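Local coordinates for protein caprin-1 (Homo sapiens, PDB 4WBE) that binds mRNAs to regulate their transport, translation or stability, and is essential for forming cytoplasmic stress granules, at the interface of chains A and B. Residues are numbered along the deposited sequence; one frame, centred on the assembly and turned at random. Chains: chain A/B, Caprin-1.

The three contacts follow helix 2-27, which crosses its two-fold-related copy to make the dimer of the HR-1 domain. Contacts 2 and 3 lie about 8 Å apart, measured between the centres of their C-alpha atoms, and share A:Trp84 of helix 77-88. Contact 1 is farther along, about 13 Å from contact 3 and 17 Å from contact 2, and involves the opposite chain's segment around helix 72-75. Each contact recurs with the chains exchanged. Charged and aromatic groups thus flank an aliphatic crossing, in keeping with the segment's assignment as a dimerization domain.

Contact 1: the interface of chains A and B. Residues chain A 19-20, 23; chain B 66, 72, 76.
A:Tyr23 and B:Tyr76 meet at about a right angle, the phenol oxygen of B:Tyr76 standing above the plane of the A:Tyr23 ring, beside its CB end. Atom OH of B:Tyr76 lies 3.5 Å from CD1 of A:Tyr23, and CE2 of B:Tyr76 lies near the A:Tyr23 beta-carbon. The A:Tyr23 ring points away from its own helix toward chain B because chi1 (177°) sets CG opposite the backbone N. There CD2 of A:Tyr23 packs 3.8 Å from the methyl CD1 of B:Leu72. Farther out, B:Arg66 CD lies over the phenol end of the same ring face, 3.8 Å from A:Tyr23 CZ. Ring and guanidinium planes are 82° apart, so the two do not stack. A water links the phenol OH of A:Tyr23, at 2.7 Å, to NE of B:Arg66. The B:Tyr76 ring receives A:Leu19 over its face, CB of A:Leu19 standing 4.0 Å from the ring centroid in a CH-pi contact. A second water ties the carboxylate OE2 of A:Glu20 to both the backbone O of B:Leu72 and the backbone N of B:Tyr76, the last bond 2.9 Å long. The contact sets one face of helix 2-27, near its C-terminal end, against helix 72-75 of the other subunit and the residues on either side of it.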
ATOM      1  N   LEU A  19      -3.120  -0.473  -4.172  1.00 11.81           N
ATOM      2  CA  LEU A  19      -4.142  -0.178  -3.163  1.00 16.70           C
ATOM      3  C   LEU A  19      -5.354  -1.108  -3.287  1.00 15.32           C
ATOM      4  O   LEU A  19      -5.863  -1.619  -2.290  1.00 14.75           O
ATOM      5  CB  LEU A  19      -4.599   1.280  -3.299  1.00 15.34           C
ATOM      6  CG  LEU A  19      -4.008   2.401  -2.427  1.00 19.63           C
ATOM      7  CD1 LEU A  19      -2.856   1.970  -1.518  1.00 17.85           C
ATOM      8  CD2 LEU A  19      -3.643   3.627  -3.265  1.00 17.45           C
ATOM      9  N   GLU A  20      -5.816  -1.306  -4.516  1.00 12.81           N
ATOM     10  CA  GLU A  20      -6.893  -2.253  -4.811  1.00 11.60           C
ATOM     11  C   GLU A  20      -6.541  -3.658  -4.336  1.00 13.10           C
ATOM     12  O   GLU A  20      -7.345  -4.332  -3.685  1.00 12.77           O
ATOM     13  CB  GLU A  20      -7.165  -2.268  -6.318  1.00 12.74           C
ATOM     14  CG  GLU A  20      -7.769  -0.985  -6.862  1.00 17.08           C
ATOM     15  CD  GLU A  20      -7.556  -0.832  -8.360  1.00 18.50           C
ATOM     16  OE1 GLU A  20      -6.963  -1.736  -8.989  1.00 17.44           O
ATOM     17  OE2 GLU A  20      -8.014   0.177  -8.922  1.00 18.08           O
ATOM     18  N   TYR A  23      -6.595  -3.955  -0.571  1.00 15.94           N
ATOM     19  CA  TYR A  23      -7.981  -4.042  -0.143  1.00 18.40           C
ATOM     20  C   TYR A  23      -8.515  -5.464  -0.305  1.00 20.26           C
ATOM     21  O   TYR A  23      -9.087  -6.039   0.629  1.00 20.28           O
ATOM     22  CB  TYR A  23      -8.854  -3.043  -0.911  1.00 18.58           C
ATOM     23  CG  TYR A  23     -10.314  -3.160  -0.550  1.00 20.80           C
ATOM     24  CD1 TYR A  23     -10.817  -2.535   0.581  1.00 23.32           C
ATOM     25  CD2 TYR A  23     -11.188  -3.895  -1.338  1.00 19.88           C
ATOM     26  CE1 TYR A  23     -12.155  -2.647   0.925  1.00 25.67           C
ATOM     27  CE2 TYR A  23     -12.521  -4.009  -1.007  1.00 24.65           C
ATOM     28  CZ  TYR A  23     -12.999  -3.384   0.123  1.00 27.60           C
ATOM     29  OH  TYR A  23     -14.331  -3.502   0.448  1.00 32.40           O
TER
ATOM     30  N   ARG B  66     -14.527   2.540   2.258  1.00 26.20           N
ATOM     31  CA  ARG B  66     -15.151   2.054   1.042  1.00 25.47           C
ATOM     32  C   ARG B  66     -16.464   2.808   0.790  1.00 26.11           C
ATOM     33  O   ARG B  66     -17.367   2.793   1.626  1.00 27.99           O
ATOM     34  CB  ARG B  66     -15.394   0.554   1.185  1.00 26.29           C
ATOM     35  CG  ARG B  66     -15.827  -0.121  -0.080  1.00 28.11           C
ATOM     36  CD  ARG B  66     -14.713  -0.172  -1.113  1.00 25.31           C
ATOM     37  NE  ARG B  66     -15.207  -0.815  -2.324  1.00 25.01           N
ATOM     38  CZ  ARG B  66     -15.784  -0.166  -3.329  1.00 23.35           C
ATOM     39  NH1 ARG B  66     -15.909   1.155  -3.286  1.00 18.09           N
ATOM     40  NH2 ARG B  66     -16.223  -0.836  -4.387  1.00 21.90           N
ATOM     41  N   LEU B  72     -14.665  -0.688  -7.365  1.00 21.19           N
ATOM     42  CA  LEU B  72     -13.330  -0.951  -6.824  1.00 20.80           C
ATOM     43  C   LEU B  72     -12.234  -0.244  -7.627  1.00 15.71           C
ATOM     44  O   LEU B  72     -11.289   0.315  -7.049  1.00 17.25           O
ATOM     45  CB  LEU B  72     -13.038  -2.458  -6.796  1.00 22.06           C
ATOM     46  CG  LEU B  72     -11.641  -2.861  -6.299  1.00 23.66           C
ATOM     47  CD1 LEU B  72     -11.436  -2.477  -4.833  1.00 20.67           C
ATOM     48  CD2 LEU B  72     -11.344  -4.352  -6.532  1.00 24.11           C
ATOM     49  N   TYR B  76      -9.656   4.037  -5.387  1.00 16.55           N
ATOM     50  CA  TYR B  76      -8.324   4.481  -4.992  1.00 15.22           C
ATOM     51  C   TYR B  76      -7.624   5.372  -6.004  1.00 15.82           C
ATOM     52  O   TYR B  76      -6.409   5.576  -5.915  1.00 15.70           O
ATOM     53  CB  TYR B  76      -7.463   3.269  -4.650  1.00 14.61           C
ATOM     54  CG  TYR B  76      -7.965   2.534  -3.434  1.00 20.14           C
ATOM     55  CD1 TYR B  76      -7.710   3.024  -2.164  1.00 20.18           C
ATOM     56  CD2 TYR B  76      -8.682   1.350  -3.553  1.00 16.94           C
ATOM     57  CE1 TYR B  76      -8.156   2.363  -1.047  1.00 22.57           C
ATOM     58  CE2 TYR B  76      -9.135   0.679  -2.436  1.00 17.02           C
ATOM     59  CZ  TYR B  76      -8.869   1.194  -1.187  1.00 20.49           C
ATOM     60  OH  TYR B  76      -9.302   0.551  -0.059  1.00 23.25           O
TER
HETATM   61  O   HOH W   1      -9.341   1.945  -7.309  1.00 11.52           O
HETATM   62  O   HOH W   2     -15.912  -3.509  -1.715  1.00 31.10           O

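Contact 2: the interface of chains A and B. Residues chain A 10-11, 14, 84; chain B 8, 11-12.
The indole of A:Trp84 lies against helix 2-27 of chain B, where B:Gln12 and B:Glu8 pack with their aliphatic stems. Atom CG of B:Gln12 stands over the five-membered ring of A:Trp84, 4.0 Å from its centroid, in a CH-pi contact. The amide NE2 of B:Gln12 comes over the same indole toward its rim, 3.3 Å from A:Trp84 CE3, with amide and ring nearly perpendicular (88°). At the six-membered ring, B:Glu8 CG touches A:Trp84 CZ2 at 3.5 Å. A chi1 of -170°, placing CG opposite the backbone N, swings the indole onto this surface. Outward, OE1 of B:Glu11 sits in plane at the indole edge, 3.8 Å from A:Trp84 NE1. The other carboxylate oxygen of B:Glu11, OE2, forms a salt bridge with NE of A:Arg14; its N-H is not directed at the oxygen and the modelled closeness is doubtful, so the pairing is probably mainly electrostatic. A:Glu11 and B:Glu11 run antiparallel alongside one another, OE2 of A:Glu11 4.5 Å from OE2 of B:Glu11, and the arginine probably eases their repulsion. The indole packing, probably aided by the salt bridge, joins helices 77-88 and 2-27 of one subunit to the partner's long helix, helping to hold the dimer.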
ATOM      1  N   ALA A  10       1.621   6.040 -15.432  1.00 20.07           N
ATOM      2  CA  ALA A  10       1.746   4.599 -15.248  1.00 22.27           C
ATOM      3  C   ALA A  10       2.118   4.243 -13.810  1.00 17.74           C
ATOM      4  O   ALA A  10       1.667   3.235 -13.279  1.00 19.12           O
ATOM      5  CB  ALA A  10       2.750   4.009 -16.236  1.00 24.74           C
ATOM      6  N   GLU A  11       2.954   5.070 -13.191  1.00 21.55           N
ATOM      7  CA  GLU A  11       3.361   4.826 -11.817  1.00 23.06           C
ATOM      8  C   GLU A  11       2.193   5.051 -10.858  1.00 18.70           C
ATOM      9  O   GLU A  11       1.960   4.249  -9.959  1.00 18.46           O
ATOM     10  CB  GLU A  11       4.587   5.661 -11.446  1.00 25.57           C
ATOM     11  CG  GLU A  11       5.250   5.181 -10.165  1.00 40.01           C
ATOM     12  CD  GLU A  11       6.615   5.803  -9.940  1.00 49.96           C
ATOM     13  OE1 GLU A  11       6.982   6.725 -10.699  1.00 54.81           O
ATOM     14  OE2 GLU A  11       7.337   5.335  -9.039  1.00 50.48           O
ATOM     15  N   ARG A  14      -0.191   2.260 -11.200  1.00 16.73           N
ATOM     16  CA  ARG A  14       0.398   1.122 -10.519  1.00 20.95           C
ATOM     17  C   ARG A  14       0.126   1.184  -9.010  1.00 20.80           C
ATOM     18  O   ARG A  14      -0.210   0.170  -8.389  1.00 17.01           O
ATOM     19  CB  ARG A  14       1.903   1.090 -10.804  1.00 24.87           C
ATOM     20  CG  ARG A  14       2.653   0.048 -10.022  1.00 33.33           C
ATOM     21  CD  ARG A  14       3.909  -0.409 -10.753  1.00 39.09           C
ATOM     22  NE  ARG A  14       3.913   0.028 -12.149  1.00 42.26           N
ATOM     23  CZ  ARG A  14       4.074  -0.783 -13.190  1.00 46.18           C
ATOM     24  NH1 ARG A  14       4.254  -2.082 -12.999  1.00 46.08           N
ATOM     25  NH2 ARG A  14       4.060  -0.293 -14.422  1.00 49.74           N
ATOM     26  N   TRP A  84       5.974  -5.437  -7.069  1.00 17.84           N
ATOM     27  CA  TRP A  84       6.377  -4.982  -8.398  1.00 18.11           C
ATOM     28  C   TRP A  84       6.364  -6.129  -9.404  1.00 16.11           C
ATOM     29  O   TRP A  84       5.877  -5.978 -10.532  1.00 18.12           O
ATOM     30  CB  TRP A  84       7.761  -4.324  -8.362  1.00 15.12           C
ATOM     31  CG  TRP A  84       8.094  -3.637  -9.647  1.00 19.90           C
ATOM     32  CD1 TRP A  84       7.745  -2.362 -10.013  1.00 16.58           C
ATOM     33  CD2 TRP A  84       8.822  -4.183 -10.748  1.00 20.13           C
ATOM     34  NE1 TRP A  84       8.218  -2.087 -11.272  1.00 20.35           N
ATOM     35  CE2 TRP A  84       8.881  -3.189 -11.746  1.00 22.38           C
ATOM     36  CE3 TRP A  84       9.437  -5.413 -10.987  1.00 24.38           C
ATOM     37  CZ2 TRP A  84       9.530  -3.390 -12.963  1.00 31.64           C
ATOM     38  CZ3 TRP A  84      10.078  -5.612 -12.192  1.00 31.72           C
ATOM     39  CH2 TRP A  84      10.120  -4.606 -13.167  1.00 34.91           C
TER
ATOM     40  N   GLU B   8      13.001   1.186 -12.970  1.00 26.91           N
ATOM     41  CA  GLU B   8      12.372   0.070 -12.280  1.00 25.92           C
ATOM     42  C   GLU B   8      12.770   0.018 -10.797  1.00 25.20           C
ATOM     43  O   GLU B   8      11.937  -0.259  -9.926  1.00 19.36           O
ATOM     44  CB  GLU B   8      12.653  -1.234 -13.037  1.00 31.12           C
ATOM     45  CG  GLU B   8      11.955  -1.272 -14.409  1.00 40.61           C
ATOM     46  CD  GLU B   8      12.275  -2.510 -15.227  1.00 52.66           C
ATOM     47  OE1 GLU B   8      13.107  -3.331 -14.781  1.00 54.84           O
ATOM     48  OE2 GLU B   8      11.686  -2.666 -16.320  1.00 57.93           O
ATOM     49  N   GLU B  11      10.970   2.811  -8.955  1.00 21.55           N
ATOM     50  CA  GLU B  11       9.568   2.492  -8.745  1.00 23.06           C
ATOM     51  C   GLU B  11       9.402   1.512  -7.585  1.00 18.70           C
ATOM     52  O   GLU B  11       8.536   1.692  -6.734  1.00 18.46           O
ATOM     53  CB  GLU B  11       8.917   1.982 -10.033  1.00 25.57           C
ATOM     54  CG  GLU B  11       7.399   1.978  -9.954  1.00 40.01           C
ATOM     55  CD  GLU B  11       6.740   1.756 -11.302  1.00 49.96           C
ATOM     56  OE1 GLU B  11       7.463   1.451 -12.274  1.00 54.81           O
ATOM     57  OE2 GLU B  11       5.511   1.937 -11.396  1.00 50.48           O
ATOM     58  N   GLN B  12      10.239   0.480  -7.550  1.00 18.60           N
ATOM     59  CA  GLN B  12      10.232  -0.455  -6.431  1.00 18.97           C
ATOM     60  C   GLN B  12      10.506   0.228  -5.097  1.00 18.31           C
ATOM     61  O   GLN B  12       9.818  -0.045  -4.109  1.00 17.27           O
ATOM     62  CB  GLN B  12      11.269  -1.559  -6.637  1.00 24.18           C
ATOM     63  CG  GLN B  12      10.921  -2.565  -7.710  1.00 27.74           C
ATOM     64  CD  GLN B  12      12.127  -3.372  -8.147  1.00 34.99           C
ATOM     65  OE1 GLN B  12      13.253  -3.108  -7.724  1.00 33.86           O
ATOM     66  NE2 GLN B  12      11.896  -4.369  -8.996  1.00 40.90           N
TER

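Contact 3: the interface of chains A and B. Residues chain A 15, 18, 80, 83-84; chain B 15, 18-19.
Where the two copies of helix 2-27 cross, leucines and valines form an aliphatic core, joined from chain A by helix 77-88. A:Leu15 and B:Leu15 lie alongside each other, pointing opposite ways, with CD2 of A:Leu15 3.7 Å from CD2 of B:Leu15. Each of these methyls also meets the valine of the other chain: CD2 of B:Leu15 lies 4.0 Å from CG2 of A:Val18, and the exchanged pair does the same. Both Val18 side chains use the branch beside the backbone N for this, CG1 being the one opposite it (chi1 172°). The second methyl of B:Leu15, CD1, turns instead toward helix 77-88. It comes within 3.7 Å of the backbone O of A:Ser80 and approaches the beta-carbon of A:Trp84 at 4.1 Å. The fork of B:Leu15 thus spans two elements of chain A, one methyl serving each. Replacing B:Leu15 by an alanine would probably cost A:Leu15 CD2 and A:Val18 CG2 their shared contact with the B:Leu15 methyl and open a gap beside A:Ser80 on helix 77-88. Nearby, A:Leu83 and B:Leu19 meet end-on through their methyls, with A:Leu83 CD1 3.8 Å from B:Leu19 CD2. A chi2 of 174° sets CD1 of A:Leu83 anti to its alpha-carbon, pointing it at B:Leu19. The core lies in the middle stretch of helix 2-27, on the side where helix 77-88 of chain A closes over the partner helix.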
ATOM      1  N   LEU A  15       0.263   2.372  -8.425  1.00 14.29           N
ATOM      2  CA  LEU A  15      -0.079   2.576  -7.016  1.00 10.77           C
ATOM      3  C   LEU A  15      -1.551   2.279  -6.759  1.00  9.31           C
ATOM      4  O   LEU A  15      -1.897   1.699  -5.732  1.00 11.17           O
ATOM      5  CB  LEU A  15       0.226   4.014  -6.579  1.00 13.91           C
ATOM      6  CG  LEU A  15       1.690   4.443  -6.497  1.00 20.11           C
ATOM      7  CD1 LEU A  15       1.808   5.865  -5.972  1.00 22.69           C
ATOM      8  CD2 LEU A  15       2.448   3.489  -5.598  1.00 23.42           C
ATOM      9  N   VAL A  18      -1.968  -1.350  -6.613  1.00 12.99           N
ATOM     10  CA  VAL A  18      -1.471  -1.841  -5.334  1.00 11.44           C
ATOM     11  C   VAL A  18      -2.518  -1.657  -4.232  1.00 12.28           C
ATOM     12  O   VAL A  18      -2.762  -2.565  -3.445  1.00 11.23           O
ATOM     13  CB  VAL A  18      -0.164  -1.124  -4.895  1.00 15.96           C
ATOM     14  CG1 VAL A  18       0.199  -1.529  -3.479  1.00 15.43           C
ATOM     15  CG2 VAL A  18       0.988  -1.456  -5.833  1.00 18.43           C
ATOM     16  N   SER A  80       8.205  -4.985  -1.437  1.00 13.83           N
ATOM     17  CA  SER A  80       8.147  -4.036  -2.550  1.00 14.62           C
ATOM     18  C   SER A  80       8.456  -4.724  -3.878  1.00 14.62           C
ATOM     19  O   SER A  80       7.826  -4.443  -4.904  1.00 14.69           O
ATOM     20  CB  SER A  80       9.080  -2.837  -2.316  1.00 17.69           C
ATOM     21  OG  SER A  80      10.447  -3.198  -2.376  1.00 16.82           O
ATOM     22  N   LEU A  83       5.547  -7.138  -4.856  1.00 11.65           N
ATOM     23  CA  LEU A  83       4.459  -6.353  -5.419  1.00 15.87           C
ATOM     24  C   LEU A  83       4.762  -5.932  -6.851  1.00 16.23           C
ATOM     25  O   LEU A  83       3.911  -6.041  -7.734  1.00 14.79           O
ATOM     26  CB  LEU A  83       4.212  -5.109  -4.566  1.00 13.09           C
ATOM     27  CG  LEU A  83       3.431  -5.344  -3.275  1.00 17.63           C
ATOM     28  CD1 LEU A  83       3.369  -4.069  -2.457  1.00 14.16           C
ATOM     29  CD2 LEU A  83       2.034  -5.852  -3.593  1.00 16.15           C
ATOM     30  N   TRP A  84       5.974  -5.437  -7.069  1.00 17.84           N
ATOM     31  CA  TRP A  84       6.377  -4.982  -8.398  1.00 18.11           C
ATOM     32  C   TRP A  84       6.364  -6.129  -9.404  1.00 16.11           C
ATOM     33  O   TRP A  84       5.877  -5.978 -10.532  1.00 18.12           O
ATOM     34  CB  TRP A  84       7.761  -4.324  -8.362  1.00 15.12           C
ATOM     35  CG  TRP A  84       8.094  -3.637  -9.647  1.00 19.90           C
ATOM     36  CD1 TRP A  84       7.745  -2.362 -10.013  1.00 16.58           C
ATOM     37  CD2 TRP A  84       8.822  -4.183 -10.748  1.00 20.13           C
ATOM     38  NE1 TRP A  84       8.218  -2.087 -11.272  1.00 20.35           N
ATOM     39  CE2 TRP A  84       8.881  -3.189 -11.746  1.00 22.38           C
ATOM     40  CE3 TRP A  84       9.437  -5.413 -10.987  1.00 24.38           C
ATOM     41  CZ2 TRP A  84       9.530  -3.390 -12.963  1.00 31.64           C
ATOM     42  CZ3 TRP A  84      10.078  -5.612 -12.192  1.00 31.72           C
ATOM     43  CH2 TRP A  84      10.120  -4.606 -13.167  1.00 34.91           C
TER
ATOM     44  N   LEU B  15       7.532   2.040  -3.973  1.00 14.29           N
ATOM     45  CA  LEU B  15       6.592   1.111  -3.343  1.00 10.77           C
ATOM     46  C   LEU B  15       7.000   0.805  -1.907  1.00  9.31           C
ATOM     47  O   LEU B  15       6.147   0.706  -1.028  1.00 11.17           O
ATOM     48  CB  LEU B  15       6.507  -0.203  -4.130  1.00 13.91           C
ATOM     49  CG  LEU B  15       5.863  -0.168  -5.515  1.00 20.11           C
ATOM     50  CD1 LEU B  15       5.790  -1.565  -6.112  1.00 22.69           C
ATOM     51  CD2 LEU B  15       4.475   0.430  -5.413  1.00 23.42           C
ATOM     52  N   VAL B  18       6.012   3.639   0.180  1.00 12.99           N
ATOM     53  CA  VAL B  18       4.573   3.596   0.401  1.00 11.44           C
ATOM     54  C   VAL B  18       4.219   2.620   1.527  1.00 12.28           C
ATOM     55  O   VAL B  18       3.419   2.937   2.400  1.00 11.23           O
ATOM     56  CB  VAL B  18       3.793   3.178  -0.876  1.00 15.96           C
ATOM     57  CG1 VAL B  18       2.329   2.960  -0.542  1.00 15.43           C
ATOM     58  CG2 VAL B  18       3.916   4.232  -1.968  1.00 18.43           C
ATOM     59  N   LEU B  19       4.807   1.428   1.489  1.00 11.81           N
ATOM     60  CA  LEU B  19       4.551   0.410   2.512  1.00 16.70           C
ATOM     61  C   LEU B  19       4.962   0.886   3.910  1.00 15.32           C
ATOM     62  O   LEU B  19       4.233   0.696   4.882  1.00 14.75           O
ATOM     63  CB  LEU B  19       5.312  -0.876   2.165  1.00 15.34           C
ATOM     64  CG  LEU B  19       4.637  -2.044   1.426  1.00 19.63           C
ATOM     65  CD1 LEU B  19       3.206  -1.772   0.961  1.00 17.85           C
ATOM     66  CD2 LEU B  19       5.515  -2.568   0.288  1.00 17.45           C
TER